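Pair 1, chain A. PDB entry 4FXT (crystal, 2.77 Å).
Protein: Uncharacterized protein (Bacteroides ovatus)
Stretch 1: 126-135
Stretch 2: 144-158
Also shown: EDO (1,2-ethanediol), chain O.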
# COMPACT_ATOMS: atom_id res chain seq x y z
N ASN A 126 9.44 -14.74 1.62
CA ASN A 126 8.68 -15.69 2.41
C ASN A 126 7.64 -14.95 3.22
O ASN A 126 7.92 -13.90 3.81
CB ASN A 126 9.60 -16.50 3.30
CG ASN A 126 10.58 -17.36 2.53
OD1 ASN A 126 11.78 -17.25 2.72
ND2 ASN A 126 10.09 -18.17 1.58
N MSE A 127 6.43 -15.48 3.20
CA MSE A 127 5.23 -14.89 3.83
C MSE A 127 5.32 -15.02 5.35
O MSE A 127 5.63 -16.12 5.85
CB MSE A 127 4.00 -15.62 3.26
CG MSE A 127 2.70 -15.32 3.96
SE MSE A 127 1.11 -15.84 2.93
CE MSE A 127 1.51 -17.73 2.27
N GLU A 128 5.10 -13.88 6.08
CA GLU A 128 5.13 -13.87 7.56
C GLU A 128 3.74 -13.89 8.15
O GLU A 128 3.50 -14.60 9.14
CB GLU A 128 5.88 -12.67 8.16
CG GLU A 128 7.39 -12.67 7.98
CD GLU A 128 8.10 -11.56 8.74
OE1 GLU A 128 7.39 -10.76 9.40
OE2 GLU A 128 9.36 -11.51 8.71
N ASN A 129 2.83 -13.10 7.56
CA ASN A 129 1.45 -12.98 8.03
C ASN A 129 0.56 -12.34 7.00
O ASN A 129 1.02 -11.56 6.16
CB ASN A 129 1.38 -12.13 9.34
CG ASN A 129 0.05 -12.11 10.02
OD1 ASN A 129 -0.54 -13.16 10.31
ND2 ASN A 129 -0.43 -10.92 10.36
N VAL A 130 -0.73 -12.65 7.11
CA VAL A 130 -1.80 -12.01 6.38
C VAL A 130 -2.75 -11.47 7.43
O VAL A 130 -3.09 -12.20 8.36
CB VAL A 130 -2.47 -12.91 5.33
CG1 VAL A 130 -3.59 -12.16 4.61
CG2 VAL A 130 -1.43 -13.42 4.34
N GLY A 131 -3.14 -10.22 7.31
CA GLY A 131 -4.06 -9.58 8.24
C GLY A 131 -5.23 -8.86 7.60
O GLY A 131 -5.11 -8.32 6.50
N ILE A 132 -6.39 -8.89 8.28
CA ILE A 132 -7.59 -8.13 7.94
C ILE A 132 -7.71 -7.06 9.02
O ILE A 132 -7.62 -7.38 10.20
CB ILE A 132 -8.90 -8.95 7.76
CG1 ILE A 132 -8.78 -10.06 6.70
CG2 ILE A 132 -10.11 -8.05 7.45
CD1 ILE A 132 -8.51 -11.28 7.27
N TYR A 133 -7.87 -5.79 8.61
CA TYR A 133 -7.95 -4.67 9.55
C TYR A 133 -9.24 -3.89 9.36
O TYR A 133 -9.71 -3.74 8.23
CB TYR A 133 -6.73 -3.77 9.35
CG TYR A 133 -5.42 -4.54 9.45
CD1 TYR A 133 -4.90 -4.91 10.68
CD2 TYR A 133 -4.73 -4.93 8.30
CE1 TYR A 133 -3.74 -5.67 10.78
CE2 TYR A 133 -3.55 -5.66 8.39
CZ TYR A 133 -3.06 -6.04 9.63
OH TYR A 133 -1.93 -6.82 9.75
N LEU A 134 -9.85 -3.46 10.48
CA LEU A 134 -11.03 -2.59 10.53
C LEU A 134 -10.67 -1.34 11.28
O LEU A 134 -10.08 -1.44 12.35
CB LEU A 134 -12.28 -3.26 11.16
CG LEU A 134 -12.80 -4.62 10.60
CD1 LEU A 134 -13.94 -5.13 11.42
CD2 LEU A 134 -13.20 -4.53 9.13
N GLY A 135 -10.97 -0.17 10.70
CA GLY A 135 -10.67 1.13 11.29
C GLY A 135 -11.81 2.13 11.22
O GLY A 135 -12.75 1.94 10.44
N GLN A 144 -2.62 1.49 12.96
CA GLN A 144 -3.90 2.16 13.22
C GLN A 144 -5.04 1.26 12.86
O GLN A 144 -5.31 1.06 11.66
CB GLN A 144 -4.04 3.48 12.47
CG GLN A 144 -3.22 4.67 12.91
CD GLN A 144 -3.66 5.79 11.99
OE1 GLN A 144 -3.31 5.81 10.80
NE2 GLN A 144 -4.55 6.67 12.49
N LYS A 145 -5.70 0.70 13.87
CA LYS A 145 -6.78 -0.28 13.68
C LYS A 145 -7.66 -0.33 14.90
O LYS A 145 -7.19 -0.07 16.02
CB LYS A 145 -6.19 -1.68 13.40
CG LYS A 145 -5.17 -2.04 14.48
CD LYS A 145 -4.45 -3.30 14.34
CE LYS A 145 -3.25 -3.34 15.28
NZ LYS A 145 -3.60 -3.25 16.72
N GLU A 146 -8.94 -0.69 14.68
CA GLU A 146 -9.92 -0.85 15.76
C GLU A 146 -10.08 -2.36 16.04
O GLU A 146 -10.46 -2.76 17.15
CB GLU A 146 -11.25 -0.17 15.39
CG GLU A 146 -11.98 0.38 16.60
CD GLU A 146 -11.26 1.52 17.29
OE1 GLU A 146 -10.51 2.27 16.61
OE2 GLU A 146 -11.47 1.68 18.51
N ALA A 147 -9.72 -3.18 15.04
CA ALA A 147 -9.73 -4.63 15.09
C ALA A 147 -8.79 -5.22 14.05
O ALA A 147 -8.63 -4.65 12.96
CB ALA A 147 -11.14 -5.15 14.87
N GLU A 148 -8.16 -6.37 14.37
CA GLU A 148 -7.29 -7.07 13.41
C GLU A 148 -7.57 -8.54 13.49
O GLU A 148 -8.11 -9.04 14.48
CB GLU A 148 -5.78 -6.80 13.59
CG GLU A 148 -5.08 -7.40 14.79
CD GLU A 148 -3.56 -7.27 14.81
OE1 GLU A 148 -2.94 -7.19 13.72
OE2 GLU A 148 -2.98 -7.35 15.92
N LEU A 149 -7.20 -9.24 12.43
CA LEU A 149 -7.30 -10.69 12.31
C LEU A 149 -6.02 -11.19 11.66
O LEU A 149 -5.72 -10.77 10.56
CB LEU A 149 -8.55 -11.06 11.50
CG LEU A 149 -8.89 -12.53 11.41
CD1 LEU A 149 -9.12 -13.12 12.79
CD2 LEU A 149 -10.12 -12.71 10.58
N LYS A 150 -5.20 -11.96 12.39
CA LYS A 150 -3.94 -12.49 11.86
C LYS A 150 -4.21 -13.92 11.39
O LYS A 150 -4.61 -14.77 12.19
CB LYS A 150 -2.83 -12.39 12.91
CG LYS A 150 -2.56 -10.97 13.42
CD LYS A 150 -1.49 -10.83 14.53
CE LYS A 150 -0.05 -11.07 14.13
NZ LYS A 150 0.88 -10.84 15.27
N LEU A 151 -4.09 -14.17 10.08
CA LEU A 151 -4.44 -15.45 9.45
C LEU A 151 -3.25 -16.45 9.34
O LEU A 151 -3.45 -17.62 8.92
CB LEU A 151 -4.97 -15.16 8.03
CG LEU A 151 -6.17 -14.24 7.87
CD1 LEU A 151 -6.49 -14.04 6.45
CD2 LEU A 151 -7.38 -14.79 8.56
N GLY A 152 -2.03 -15.99 9.67
CA GLY A 152 -0.85 -16.84 9.55
C GLY A 152 -0.15 -16.62 8.22
O GLY A 152 -0.37 -15.60 7.57
N ASN A 153 0.69 -17.56 7.81
CA ASN A 153 1.51 -17.39 6.64
C ASN A 153 1.42 -18.54 5.67
O ASN A 153 2.41 -18.82 5.00
CB ASN A 153 2.94 -17.25 7.11
CG ASN A 153 3.57 -18.46 7.80
OD1 ASN A 153 2.92 -19.46 8.16
ND2 ASN A 153 4.88 -18.41 7.97
N THR A 154 0.25 -19.25 5.60
CA THR A 154 0.06 -20.39 4.69
C THR A 154 -1.22 -20.16 3.85
O THR A 154 -1.84 -21.11 3.37
CB THR A 154 -0.00 -21.73 5.45
OG1 THR A 154 -1.13 -21.72 6.33
CG2 THR A 154 1.30 -22.07 6.19
N VAL A 155 -1.59 -18.89 3.66
CA VAL A 155 -2.74 -18.54 2.83
C VAL A 155 -2.42 -18.94 1.37
O VAL A 155 -1.33 -18.63 0.90
CB VAL A 155 -3.13 -17.04 2.96
CG1 VAL A 155 -4.30 -16.67 2.06
CG2 VAL A 155 -3.44 -16.68 4.42
N SER A 156 -3.34 -19.67 0.69
CA SER A 156 -3.15 -20.07 -0.70
C SER A 156 -3.00 -18.81 -1.61
O SER A 156 -3.52 -17.72 -1.34
CB SER A 156 -4.29 -20.95 -1.18
OG SER A 156 -5.56 -20.36 -1.03
N LEU A 157 -2.19 -18.98 -2.65
CA LEU A 157 -1.81 -17.95 -3.60
C LEU A 157 -2.59 -18.03 -4.91
O LEU A 157 -3.17 -19.07 -5.24
CB LEU A 157 -0.32 -18.14 -3.91
CG LEU A 157 0.72 -17.43 -3.03
CD1 LEU A 157 0.34 -17.37 -1.56
CD2 LEU A 157 2.07 -18.06 -3.23
N ASP A 158 -2.58 -16.90 -5.65
CA ASP A 158 -3.14 -16.71 -7.00
C ASP A 158 -4.62 -17.25 -7.10
O ASP A 158 -5.02 -17.80 -8.14
CB ASP A 158 -2.25 -17.41 -8.05
CG ASP A 158 -0.76 -17.09 -8.03
OD1 ASP A 158 -0.37 -16.11 -7.36
OD2 ASP A 158 0.01 -17.82 -8.68
C1 EDO O . -7.96 3.61 12.12
O1 EDO O . -8.54 4.79 11.55
C2 EDO O . -8.25 3.41 13.64
O2 EDO O . -9.62 3.09 13.91

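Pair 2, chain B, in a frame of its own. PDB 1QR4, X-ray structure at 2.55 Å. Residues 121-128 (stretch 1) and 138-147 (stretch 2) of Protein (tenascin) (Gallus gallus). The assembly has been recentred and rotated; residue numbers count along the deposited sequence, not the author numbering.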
# COMPACT_ATOMS: atom_id res chain seq x y z
N ARG B 121 4.19 -10.72 -0.42
CA ARG B 121 4.14 -11.75 0.61
C ARG B 121 2.96 -11.44 1.52
O ARG B 121 2.84 -10.32 2.01
CB ARG B 121 5.45 -11.76 1.38
CG ARG B 121 5.44 -12.58 2.64
CD ARG B 121 6.80 -12.53 3.29
NE ARG B 121 6.80 -13.05 4.65
CZ ARG B 121 7.90 -13.35 5.34
NH1 ARG B 121 9.09 -13.18 4.78
NH2 ARG B 121 7.81 -13.80 6.58
N VAL B 122 2.09 -12.42 1.70
CA VAL B 122 0.89 -12.23 2.52
C VAL B 122 0.61 -13.39 3.47
O VAL B 122 0.64 -14.55 3.07
CB VAL B 122 -0.36 -11.98 1.61
CG1 VAL B 122 -0.28 -12.84 0.36
CG2 VAL B 122 -1.65 -12.29 2.37
N ASP B 123 0.29 -13.05 4.72
CA ASP B 123 0.01 -14.04 5.75
C ASP B 123 -1.44 -14.52 5.74
O ASP B 123 -1.70 -15.73 5.83
CB ASP B 123 0.32 -13.50 7.15
CG ASP B 123 1.76 -13.08 7.32
OD1 ASP B 123 2.59 -13.33 6.42
OD2 ASP B 123 2.05 -12.49 8.38
N SER B 124 -2.39 -13.57 5.68
CA SER B 124 -3.82 -13.89 5.66
C SER B 124 -4.68 -12.85 4.91
O SER B 124 -4.16 -11.90 4.33
CB SER B 124 -4.34 -14.05 7.10
OG SER B 124 -4.11 -12.89 7.88
N TYR B 125 -6.00 -13.07 4.90
CA TYR B 125 -6.94 -12.15 4.25
C TYR B 125 -8.15 -11.94 5.16
O TYR B 125 -8.64 -12.89 5.76
CB TYR B 125 -7.47 -12.73 2.94
CG TYR B 125 -6.43 -12.98 1.88
CD1 TYR B 125 -6.01 -11.95 1.05
CD2 TYR B 125 -5.90 -14.25 1.68
CE1 TYR B 125 -5.08 -12.17 0.04
CE2 TYR B 125 -4.96 -14.48 0.67
CZ TYR B 125 -4.56 -13.44 -0.14
OH TYR B 125 -3.65 -13.67 -1.14
N ARG B 126 -8.61 -10.70 5.30
CA ARG B 126 -9.79 -10.44 6.11
C ARG B 126 -10.99 -10.13 5.20
O ARG B 126 -11.06 -9.06 4.57
CB ARG B 126 -9.55 -9.34 7.14
CG ARG B 126 -9.43 -9.87 8.57
CD ARG B 126 -9.60 -8.78 9.62
NE ARG B 126 -8.36 -8.04 9.88
CZ ARG B 126 -7.33 -8.53 10.58
NH1 ARG B 126 -7.38 -9.75 11.09
NH2 ARG B 126 -6.25 -7.78 10.77
N VAL B 127 -11.88 -11.11 5.09
CA VAL B 127 -13.08 -11.03 4.27
C VAL B 127 -14.27 -10.60 5.10
O VAL B 127 -14.78 -11.38 5.90
CB VAL B 127 -13.43 -12.39 3.63
CG1 VAL B 127 -14.62 -12.25 2.72
CG2 VAL B 127 -12.24 -12.95 2.87
N SER B 128 -14.69 -9.35 4.94
CA SER B 128 -15.86 -8.88 5.68
C SER B 128 -17.09 -8.82 4.75
O SER B 128 -16.96 -8.73 3.53
CB SER B 128 -15.58 -7.50 6.29
OG SER B 128 -15.51 -6.49 5.30
N ASN B 138 -19.40 -8.95 9.29
CA ASN B 138 -19.18 -10.33 9.65
C ASN B 138 -17.85 -10.64 8.98
O ASN B 138 -17.78 -10.84 7.76
CB ASN B 138 -20.28 -11.22 9.07
CG ASN B 138 -21.19 -11.79 10.13
OD1 ASN B 138 -22.00 -11.08 10.72
ND2 ASN B 138 -21.07 -13.09 10.36
N VAL B 139 -16.78 -10.62 9.77
CA VAL B 139 -15.44 -10.86 9.26
C VAL B 139 -14.99 -12.31 9.40
O VAL B 139 -15.21 -12.94 10.43
CB VAL B 139 -14.43 -9.89 9.94
CG1 VAL B 139 -14.70 -9.80 11.43
CG2 VAL B 139 -13.00 -10.34 9.70
N VAL B 140 -14.41 -12.85 8.33
CA VAL B 140 -13.90 -14.22 8.32
C VAL B 140 -12.45 -14.19 7.86
O VAL B 140 -12.14 -13.58 6.85
CB VAL B 140 -14.73 -15.14 7.39
CG1 VAL B 140 -13.89 -16.34 6.91
CG2 VAL B 140 -15.96 -15.66 8.15
N THR B 141 -11.57 -14.84 8.61
CA THR B 141 -10.16 -14.85 8.25
C THR B 141 -9.82 -16.18 7.57
O THR B 141 -10.34 -17.23 7.93
CB THR B 141 -9.24 -14.56 9.47
OG1 THR B 141 -9.80 -13.51 10.27
CG2 THR B 141 -7.90 -14.05 8.99
N VAL B 142 -8.99 -16.11 6.54
CA VAL B 142 -8.59 -17.29 5.81
C VAL B 142 -7.10 -17.19 5.50
O VAL B 142 -6.60 -16.10 5.18
CB VAL B 142 -9.44 -17.46 4.52
CG1 VAL B 142 -8.63 -17.17 3.26
CG2 VAL B 142 -10.07 -18.85 4.49
N ASP B 143 -6.40 -18.32 5.59
CA ASP B 143 -4.95 -18.40 5.37
C ASP B 143 -4.45 -17.90 4.01
O ASP B 143 -5.11 -18.07 2.99
CB ASP B 143 -4.46 -19.82 5.64
CG ASP B 143 -2.99 -19.87 6.00
OD1 ASP B 143 -2.63 -19.46 7.12
OD2 ASP B 143 -2.19 -20.33 5.15
N GLY B 144 -3.25 -17.33 4.03
CA GLY B 144 -2.63 -16.76 2.84
C GLY B 144 -2.47 -17.58 1.58
O GLY B 144 -2.41 -17.01 0.49
N SER B 145 -2.36 -18.90 1.71
CA SER B 145 -2.21 -19.76 0.54
C SER B 145 -3.56 -19.94 -0.15
O SER B 145 -3.61 -20.23 -1.35
CB SER B 145 -1.67 -21.12 0.96
OG SER B 145 -2.48 -21.68 1.98
N LYS B 146 -4.63 -19.77 0.62
CA LYS B 146 -6.00 -19.90 0.13
C LYS B 146 -6.38 -18.70 -0.72
O LYS B 146 -6.03 -17.56 -0.41
CB LYS B 146 -6.99 -20.03 1.30
CG LYS B 146 -6.65 -21.15 2.28
CD LYS B 146 -7.84 -21.51 3.15
CE LYS B 146 -8.94 -22.18 2.32
NZ LYS B 146 -10.15 -22.58 3.12
N THR B 147 -7.11 -18.97 -1.80
CA THR B 147 -7.53 -17.93 -2.74
C THR B 147 -9.06 -17.82 -2.83
O THR B 147 -9.58 -17.10 -3.69
CB THR B 147 -6.91 -18.21 -4.12
OG1 THR B 147 -7.40 -17.27 -5.09
CG2 THR B 147 -7.25 -19.62 -4.58

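What backbone arrangement do the two pairs share? Each is a pair of antiparallel strands, with axes 4.6 Å apart at closest approach and chain directions at 162° in pair 1 and 154° in pair 2. Fourteen central residues superpose with an RMSD of 0.8 Å. Ile A132 and Leu A149 fall on Val B127 and Val B140, and both couples are hydrogen-bonded in both directions. In pair 1, Ile A132 N to Leu A149 O is 3.0 Å and Leu A149 N to Ile A132 O is 2.9 Å; in pair 2, Val B127 N to Val B140 O is 3.0 Å and Val B140 N to Val B127 O is 2.9 Å.

How do different side chains pack around these couples? In pair 1 the aliphatic chains reach across the strands: Ile A132 CD1 lies 3.5 Å from Leu A151 CD1 and 3.9 Å from Leu A149 CD2, while Val A130 CG1 is 3.9 Å from Leu A151 CD1. Pair 2 has valine at the positions of Ile A132, Leu A149 and Leu A151, and Tyr B125 stands at the position of Val A130. The tyrosine ring supplies bulk: Tyr B125 CD2 is 4.3 Å from Val B142 CG1. The ring edge faces backbone oxygens, with Tyr B125 CE2 3.6 Å from Gly B144 O in the turn. Val A130 instead meets the following segment through CG2, 3.8 Å from Val A155 CG2.

What happens on the other face of the sheet? Gly A131 matches Arg B126; a CB on Gly A131 would come 2.3 Å from Tyr A133 OH, because the tyrosine side chain lies back over the glycine. Tyr A133 CE1 is also 3.4 Å from Glu A148 OE1, which sits at the ring edge. In pair 2, Ser B128 takes the tyrosine's position and leaves that room free, so Arg B126 can lay its own chain on the strand, with Arg B126 CD 3.7 Å from Val B139 CG2 and Arg B126 CG 4.0 Å from Thr B141 OG1. Val B139 and Thr B141 stand where Glu A148 and Lys A150 do in pair 1.

How is the end of the ladder closed, where the second strand leaves the first? Pair 1 adds side-chain amides to its main-chain bonds, among them a weak one from Val A130 N to Gly A152 O at 3.0 Å. Asn A153 ND2 donates to Met A127 O at 3.2 Å, and Asn A129 OD1 accepts from Gly A152 N at 3.3 Å. The selenomethionine Met A127 covers this end, its CE 4.0 Å from Leu A157 CD1. In pair 2, Gly B144, matching Asn A153 and lying in a type I turn from Asp B143 to Lys B146, donates from its N to Asp B123 O at 2.9 Å. The approach is so tight that a CB on Gly B144 would lie 2.6 Å from Val B122 O and 2.7 Å from Asp B123 O. Thus Asn A153 bridges with its side chain, whereas at the matching Gly B144 the main chain itself bonds across, in a space with no room for a CB.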